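Local structure of SusD superfamily protein (Bacteroides vulgatus, 3MYV) at residues G292-R295 against G296-L299; T280-Y283 against A284-L288; K389-G393 against E394-F398. The protein probably binds polysaccharides at the bacterial outer membrane as part of a SusD-type uptake system. All coordinates share one frame; numbering follows the deposited sequence. Where two conformers were deposited one is given.

Interaction 1 (G292-R295 against G296-L299); sequences GDVR and GHLL
D293 OD1 is gripped by two donors of R295, the backbone N at 3.0 Å and the side-chain NE, also at 3.0 Å. The backbone bond, from the residue two positions on, makes an Asx turn and uses the anti lone pair; NE uses the syn one. R295 NH2 reaches D293 OD2 at 2.8 Å, again on the syn lone pair, completing a side-on, two-nitrogen salt bridge. Both oxygens lie within 5° of the guanidinium plane, a match reached through a bend at chi3 (-63°) that folds the arginine back over its own turn. NH2 also forms a salt bridge with E386 and NH1 one with E390, so a methionine here would probably leave D293 and E386 without this positive partner and take one of several from E390. The Asx turn leads into a short 3-10 segment, 294-298, recognisable by its i to i+3 bonds: G296 N to D293 O (3.2 Å), H297 N to V294 O (3.1 Å) and L298 N to R295 O (3.3 Å). On its flank, H297 lays its imidazole over the backbone of V294, whose CA sits 3.9 Å from the ring centroid and 9° off its normal, a CH-pi contact.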
loop_
_atom_site.group_PDB
_atom_site.type_symbol
_atom_site.label_atom_id
_atom_site.label_comp_id
_atom_site.label_asym_id
_atom_site.label_seq_id
_atom_site.Cartn_x
_atom_site.Cartn_y
_atom_site.Cartn_z
ATOM N N GLY A 292 5.496 -16.437 21.570
ATOM C CA GLY A 292 6.479 -17.016 20.693
ATOM C C GLY A 292 6.469 -16.434 19.284
ATOM O O GLY A 292 7.361 -16.743 18.506
ATOM N N ASP A 293 5.470 -15.614 18.949
ATOM C CA ASP A 293 5.415 -15.025 17.603
ATOM C C ASP A 293 6.199 -13.729 17.612
ATOM O O ASP A 293 5.850 -12.806 18.361
ATOM C CB ASP A 293 3.974 -14.783 17.158
ATOM C CG ASP A 293 3.872 -14.484 15.678
ATOM O OD1 ASP A 293 4.591 -13.586 15.204
ATOM O OD2 ASP A 293 3.057 -15.126 14.976
ATOM N N VAL A 294 7.241 -13.666 16.780
ATOM C CA VAL A 294 8.158 -12.519 16.725
ATOM C C VAL A 294 7.496 -11.190 16.330
ATOM O O VAL A 294 8.039 -10.124 16.589
ATOM C CB VAL A 294 9.367 -12.801 15.759
ATOM C CG1 VAL A 294 8.972 -12.663 14.283
ATOM C CG2 VAL A 294 10.524 -11.875 16.055
ATOM N N ARG A 295 6.353 -11.241 15.660
ATOM C CA ARG A 295 5.697 -10.008 15.259
ATOM C C ARG A 295 5.221 -9.179 16.449
ATOM O O ARG A 295 5.168 -7.950 16.359
ATOM C CB ARG A 295 4.603 -10.302 14.230
ATOM C CG ARG A 295 5.276 -10.753 12.923
ATOM C CD ARG A 295 4.361 -11.445 11.955
ATOM N NE ARG A 295 3.804 -12.695 12.463
ATOM C CZ ARG A 295 3.038 -13.511 11.725
ATOM N NH1 ARG A 295 2.769 -13.211 10.453
ATOM N NH2 ARG A 295 2.557 -14.623 12.239
ATOM N N GLY A 296 4.911 -9.846 17.563
ATOM C CA GLY A 296 4.585 -9.180 18.824
ATOM C C GLY A 296 5.723 -8.414 19.450
ATOM O O GLY A 296 5.483 -7.507 20.220
ATOM N N HIS A 297 6.959 -8.761 19.097
ATOM C CA HIS A 297 8.119 -8.067 19.626
ATOM C C HIS A 297 8.288 -6.664 19.054
ATOM O O HIS A 297 9.128 -5.897 19.548
ATOM C CB HIS A 297 9.400 -8.876 19.380
ATOM C CG HIS A 297 9.335 -10.287 19.873
ATOM N ND1 HIS A 297 10.332 -11.202 19.619
ATOM C CD2 HIS A 297 8.388 -10.947 20.588
ATOM C CE1 HIS A 297 10.017 -12.360 20.175
ATOM N NE2 HIS A 297 8.842 -12.233 20.769
ATOM N N LEU A 298 7.508 -6.333 18.022
ATOM C CA LEU A 298 7.434 -4.965 17.502
ATOM C C LEU A 298 6.468 -4.076 18.296
ATOM O O LEU A 298 6.346 -2.908 18.000
ATOM C CB LEU A 298 7.009 -4.977 16.013
ATOM C CG LEU A 298 7.901 -5.729 15.016
ATOM C CD1 LEU A 298 7.380 -5.558 13.590
ATOM C CD2 LEU A 298 9.368 -5.233 15.100
ATOM N N LEU A 299 5.766 -4.617 19.284
ATOM C CA LEU A 299 4.854 -3.803 20.080
ATOM C C LEU A 299 5.541 -3.291 21.318
ATOM O O LEU A 299 6.289 -4.024 21.946
ATOM C CB LEU A 299 3.634 -4.615 20.495
ATOM C CG LEU A 299 2.761 -5.180 19.385
ATOM C CD1 LEU A 299 1.537 -5.933 19.986
ATOM C CD2 LEU A 299 2.340 -4.067 18.421
#

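Interaction 2 (T280-Y283 against A284-L288); sequences TQKY and AEQML
The side chain of Y283 leaves the helix at CB with CG anti to the backbone N (chi1 -176°), and the ring leans over the next turn. Both neighbours approach obliquely from the same side of the ring plane: CD1 lies 3.3 Å from Q286 NE2, the ring and amide planes being 87° apart, and CE2 comes within 3.4 Å of CG of M287, a selenomethionine. Q286 NE2 is bonded to S388. M287 SE, in the conformer given, is 4.5 Å from the ring centroid and 31° off its normal, an oblique Met-aromatic contact. At the tip, Y283 OH is hydrogen-bonded to K389 O. The helix beneath begins at T280, the N-cap, whose OG1 accepts from Y283 N at 3.3 Å and is itself bonded to D46. K282 and Q286 run side by side, and one water joins K282 NZ to Q286 OE1, while the lysine's salt bridge goes to D47. Q281 NE2, in one of two conformers, bonds E285 OE2 at 2.6 Å from above the carboxylate plane. Helix 281-288 lies between neighbours: Y283 and M287 pack on L299 of strand 299-304, A284 touches W310 of strand 307-312, and K282, Y283, Q286 and M287 face helix 380-391.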
loop_
_atom_site.group_PDB
_atom_site.type_symbol
_atom_site.label_atom_id
_atom_site.label_comp_id
_atom_site.label_asym_id
_atom_site.label_seq_id
_atom_site.Cartn_x
_atom_site.Cartn_y
_atom_site.Cartn_z
ATOM N N THR A 280 -4.473 -1.262 18.192
ATOM C CA THR A 280 -5.678 -1.399 19.007
ATOM C C THR A 280 -5.463 -2.497 20.066
ATOM O O THR A 280 -4.502 -3.312 19.983
ATOM C CB THR A 280 -6.862 -1.796 18.127
ATOM O OG1 THR A 280 -6.522 -3.003 17.441
ATOM C CG2 THR A 280 -7.195 -0.692 17.116
ATOM N N GLN A 281 -6.342 -2.512 21.063
ATOM C CA GLN A 281 -6.314 -3.548 22.076
ATOM C C GLN A 281 -6.499 -4.928 21.416
ATOM O O GLN A 281 -5.848 -5.895 21.799
ATOM C CB GLN A 281 -7.373 -3.300 23.154
ATOM C CG GLN A 281 -7.196 -4.199 24.381
ATOM C CD GLN A 281 -8.204 -3.931 25.476
ATOM O OE1 GLN A 281 -8.494 -2.786 25.808
ATOM N NE2 GLN A 281 -8.723 -4.997 26.068
ATOM N N LYS A 282 -7.351 -5.002 20.396
ATOM C CA LYS A 282 -7.584 -6.250 19.663
ATOM C C LYS A 282 -6.282 -6.790 19.070
ATOM O O LYS A 282 -5.974 -7.963 19.234
ATOM C CB LYS A 282 -8.639 -6.044 18.570
ATOM C CG LYS A 282 -8.816 -7.215 17.617
ATOM C CD LYS A 282 -8.245 -6.912 16.216
ATOM C CE LYS A 282 -8.133 -8.175 15.379
ATOM N NZ LYS A 282 -7.521 -7.988 14.032
ATOM N N TYR A 283 -5.498 -5.948 18.415
ATOM C CA TYR A 283 -4.269 -6.425 17.809
ATOM C C TYR A 283 -3.250 -6.836 18.892
ATOM O O TYR A 283 -2.613 -7.884 18.808
ATOM C CB TYR A 283 -3.643 -5.383 16.895
ATOM C CG TYR A 283 -2.397 -5.920 16.192
ATOM C CD1 TYR A 283 -2.504 -6.639 15.004
ATOM C CD2 TYR A 283 -1.130 -5.761 16.741
ATOM C CE1 TYR A 283 -1.397 -7.138 14.363
ATOM C CE2 TYR A 283 -0.009 -6.289 16.117
ATOM C CZ TYR A 283 -0.159 -6.982 14.912
ATOM O OH TYR A 283 0.944 -7.505 14.276
ATOM N N ALA A 284 -3.128 -6.010 19.919
ATOM C CA ALA A 284 -2.197 -6.280 20.994
ATOM C C ALA A 284 -2.529 -7.608 21.662
ATOM O O ALA A 284 -1.646 -8.445 21.870
ATOM C CB ALA A 284 -2.229 -5.154 21.988
ATOM N N GLU A 285 -3.804 -7.810 21.969
ATOM C CA GLU A 285 -4.263 -9.077 22.573
ATOM C C GLU A 285 -4.058 -10.305 21.687
ATOM O O GLU A 285 -3.664 -11.338 22.206
ATOM C CB GLU A 285 -5.732 -8.989 22.984
ATOM C CG GLU A 285 -5.911 -8.125 24.171
ATOM C CD GLU A 285 -7.366 -7.964 24.597
ATOM O OE1 GLU A 285 -8.299 -8.456 23.906
ATOM O OE2 GLU A 285 -7.543 -7.319 25.637
ATOM N N GLN A 286 -4.355 -10.178 20.390
ATOM C CA GLN A 286 -4.076 -11.203 19.347
ATOM C C GLN A 286 -2.603 -11.658 19.499
ATOM O O GLN A 286 -2.307 -12.862 19.637
ATOM C CB GLN A 286 -4.407 -10.618 17.909
ATOM C CG GLN A 286 -3.900 -11.380 16.570
ATOM C CD GLN A 286 -4.419 -10.777 15.167
ATOM O OE1 GLN A 286 -5.163 -11.440 14.452
ATOM N NE2 GLN A 286 -3.959 -9.571 14.779
HETATM N N MSE A 287 -1.689 -10.692 19.552
HETATM C CA MSE A 287 -0.239 -10.986 19.497
HETATM C C MSE A 287 0.315 -11.467 20.834
HETATM O O MSE A 287 1.149 -12.392 20.884
HETATM C CB MSE A 287 0.596 -9.763 19.080
HETATM C CG MSE A 287 0.480 -9.298 17.634
HETATM SE SE MSE A 287 0.088 -10.648 16.318
HETATM C CE MSE A 287 1.764 -11.576 16.228
ATOM N N LEU A 288 -0.109 -10.839 21.917
ATOM C CA LEU A 288 0.486 -11.140 23.234
ATOM C C LEU A 288 -0.016 -12.471 23.801
ATOM O O LEU A 288 0.637 -13.067 24.639
ATOM C CB LEU A 288 0.304 -9.967 24.207
ATOM C CG LEU A 288 0.962 -8.679 23.663
ATOM C CD1 LEU A 288 0.701 -7.516 24.617
ATOM C CD2 LEU A 288 2.478 -8.827 23.343
HETATM O O HOH W 1 -7.116 -10.562 13.075
#

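Interaction 3 (K389-G393 against E394-F398); sequences KELVG and EGHRF. With EDO (1,2-ethanediol), chain I.
The chain reverses through a type II beta turn from L391 to E394, closed by the bond from E394 N to L391 O at 3.0 Å. Its third residue, G393, has a positive phi of 86°, where a CB would be jammed against the preceding carbonyl oxygen. L391 O also accepts from a water at 2.9 Å, and that water takes the N-H of H396 at 2.8 Å, so a single carbonyl ties both the turn and the loop beyond it. The leucine side chain packs on the histidine: L391 CD1 stands over the imidazole of H396, 3.8 Å from its centroid and 11° off the normal, a CH-pi contact. E394 CB lies in the plane of the same ring, at its edge. This turn and loop join helix 380-391 to helix 397-403 in the buried part of the SusD fold. E394, with CG beside its backbone N (chi1 -68°), extends across L391 at about a right angle and brings OE1 to 3.8 Å from L391 CD2. The carboxylate is held by salt bridges from OE2 to K314 and from OE1 to R333. E390 OE2 lies 5.3 Å from E394 OE2, and R333 also pairs with E390, which probably offsets the repulsion between the two acids; Y234, R295 and R366 are further partners of E390. Over the face of H396 opposite L391 stands O1 of a bound 1,2-ethanediol, probably from the crystallisation liquor, 3.1 Å from G395 O. The diol is hydrogen-bonded to Y33, R126 and R198 as well. G395 also has a positive phi, at which a CB would be jammed against E394 O; it would also crowd O1 of the diol.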
loop_
_atom_site.group_PDB
_atom_site.type_symbol
_atom_site.label_atom_id
_atom_site.label_comp_id
_atom_site.label_asym_id
_atom_site.label_seq_id
_atom_site.Cartn_x
_atom_site.Cartn_y
_atom_site.Cartn_z
ATOM N N LYS A 389 -1.631 -9.849 11.111
ATOM C CA LYS A 389 -0.405 -10.034 11.893
ATOM C C LYS A 389 0.819 -9.496 11.184
ATOM O O LYS A 389 1.636 -8.760 11.761
ATOM C CB LYS A 389 -0.173 -11.526 12.181
ATOM C CG LYS A 389 -1.155 -12.185 13.163
ATOM C CD LYS A 389 -0.831 -13.650 13.383
ATOM C CE LYS A 389 -1.997 -14.381 14.071
ATOM N NZ LYS A 389 -1.637 -15.723 14.659
ATOM N N GLU A 390 0.940 -9.866 9.920
ATOM C CA GLU A 390 2.158 -9.614 9.155
ATOM C C GLU A 390 2.295 -8.174 8.674
ATOM O O GLU A 390 3.391 -7.644 8.645
ATOM C CB GLU A 390 2.200 -10.522 7.934
ATOM C CG GLU A 390 3.496 -10.435 7.132
ATOM C CD GLU A 390 4.728 -10.830 7.941
ATOM O OE1 GLU A 390 4.698 -11.897 8.622
ATOM O OE2 GLU A 390 5.744 -10.076 7.902
ATOM N N LEU A 391 1.188 -7.562 8.274
ATOM C CA LEU A 391 1.246 -6.319 7.478
ATOM C C LEU A 391 0.762 -5.087 8.251
ATOM O O LEU A 391 0.566 -4.023 7.652
ATOM C CB LEU A 391 0.446 -6.500 6.166
ATOM C CG LEU A 391 0.958 -7.594 5.218
ATOM C CD1 LEU A 391 -0.025 -7.830 4.038
ATOM C CD2 LEU A 391 2.338 -7.243 4.680
ATOM N N VAL A 392 0.624 -5.215 9.578
ATOM C CA VAL A 392 0.268 -4.084 10.427
ATOM C C VAL A 392 1.245 -2.925 10.200
ATOM O O VAL A 392 2.471 -3.117 10.124
ATOM C CB VAL A 392 0.199 -4.486 11.928
ATOM C CG1 VAL A 392 1.621 -4.741 12.542
ATOM C CG2 VAL A 392 -0.564 -3.417 12.724
ATOM N N GLY A 393 0.707 -1.721 10.046
ATOM C CA GLY A 393 1.573 -0.558 9.833
ATOM C C GLY A 393 1.963 -0.313 8.378
ATOM O O GLY A 393 2.657 0.681 8.095
ATOM N N GLU A 394 1.582 -1.226 7.480
ATOM C CA GLU A 394 2.027 -1.206 6.077
ATOM C C GLU A 394 0.892 -0.825 5.128
ATOM O O GLU A 394 1.046 -0.857 3.898
ATOM C CB GLU A 394 2.663 -2.558 5.676
ATOM C CG GLU A 394 3.982 -2.809 6.375
ATOM C CD GLU A 394 4.513 -4.205 6.123
ATOM O OE1 GLU A 394 4.919 -4.459 4.973
ATOM O OE2 GLU A 394 4.535 -5.028 7.062
ATOM N N GLY A 395 -0.253 -0.445 5.682
ATOM C CA GLY A 395 -1.296 0.198 4.880
ATOM C C GLY A 395 -2.260 -0.731 4.173
ATOM O O GLY A 395 -2.841 -0.338 3.151
ATOM N N HIS A 396 -2.422 -1.957 4.677
ATOM C CA HIS A 396 -3.253 -2.967 3.989
ATOM C C HIS A 396 -4.610 -3.238 4.620
ATOM O O HIS A 396 -5.566 -3.537 3.901
ATOM C CB HIS A 396 -2.533 -4.328 3.929
ATOM C CG HIS A 396 -1.278 -4.329 3.123
ATOM N ND1 HIS A 396 -1.252 -4.681 1.785
ATOM C CD2 HIS A 396 0.003 -4.047 3.468
ATOM C CE1 HIS A 396 -0.003 -4.607 1.350
ATOM N NE2 HIS A 396 0.778 -4.236 2.351
ATOM N N ARG A 397 -4.681 -3.244 5.956
ATOM C CA ARG A 397 -5.819 -3.847 6.663
ATOM C C ARG A 397 -7.195 -3.377 6.218
ATOM O O ARG A 397 -8.092 -4.215 5.963
ATOM C CB ARG A 397 -5.675 -3.692 8.187
ATOM C CG ARG A 397 -6.756 -4.409 9.004
ATOM C CD ARG A 397 -6.688 -5.955 8.905
ATOM N NE ARG A 397 -7.566 -6.570 9.900
ATOM C CZ ARG A 397 -8.037 -7.817 9.866
ATOM N NH1 ARG A 397 -7.744 -8.620 8.876
ATOM N NH2 ARG A 397 -8.816 -8.251 10.850
ATOM N N PHE A 398 -7.397 -2.061 6.152
ATOM C CA PHE A 398 -8.666 -1.546 5.676
ATOM C C PHE A 398 -9.057 -2.121 4.326
ATOM O O PHE A 398 -10.172 -2.602 4.166
ATOM C CB PHE A 398 -8.676 0.000 5.653
ATOM C CG PHE A 398 -9.852 0.626 4.936
ATOM C CD1 PHE A 398 -11.126 0.654 5.507
ATOM C CD2 PHE A 398 -9.660 1.280 3.710
ATOM C CE1 PHE A 398 -12.180 1.269 4.846
ATOM C CE2 PHE A 398 -10.707 1.900 3.070
ATOM C CZ PHE A 398 -11.973 1.887 3.637
HETATM C C1 EDO I . 0.675 0.466 0.718
HETATM O O1 EDO I . -0.515 -0.214 1.095
HETATM C C2 EDO I . 1.366 -0.253 -0.445
HETATM O O2 EDO I . 0.799 0.127 -1.744
HETATM O O HOH W 2 -2.039 -2.782 7.333
#

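Overall arrangement
The centres of interactions 1 and 2 lie about 22 Å from the centre of the chain, that of interaction 3 about 9 Å. Burial does not simply follow this distance: every touching residue of interaction 3 is buried, interaction 1 is buried apart from its histidine, and interaction 2 only partly. The three differ in backbone: a 3-10 turn, a capped alpha-helix, and a beta turn between two helices. Their side-chain chemistry differs too: an arginine-aspartate pair, an aromatic ring with selenium, and a leucine on a histidine. Interactions 1 and 2 each bond to helix 380-391, which runs into interaction 3. M287 SE packs 3.7 Å from K389 CG, and M287 also packs against D293 and R295 of interaction 1.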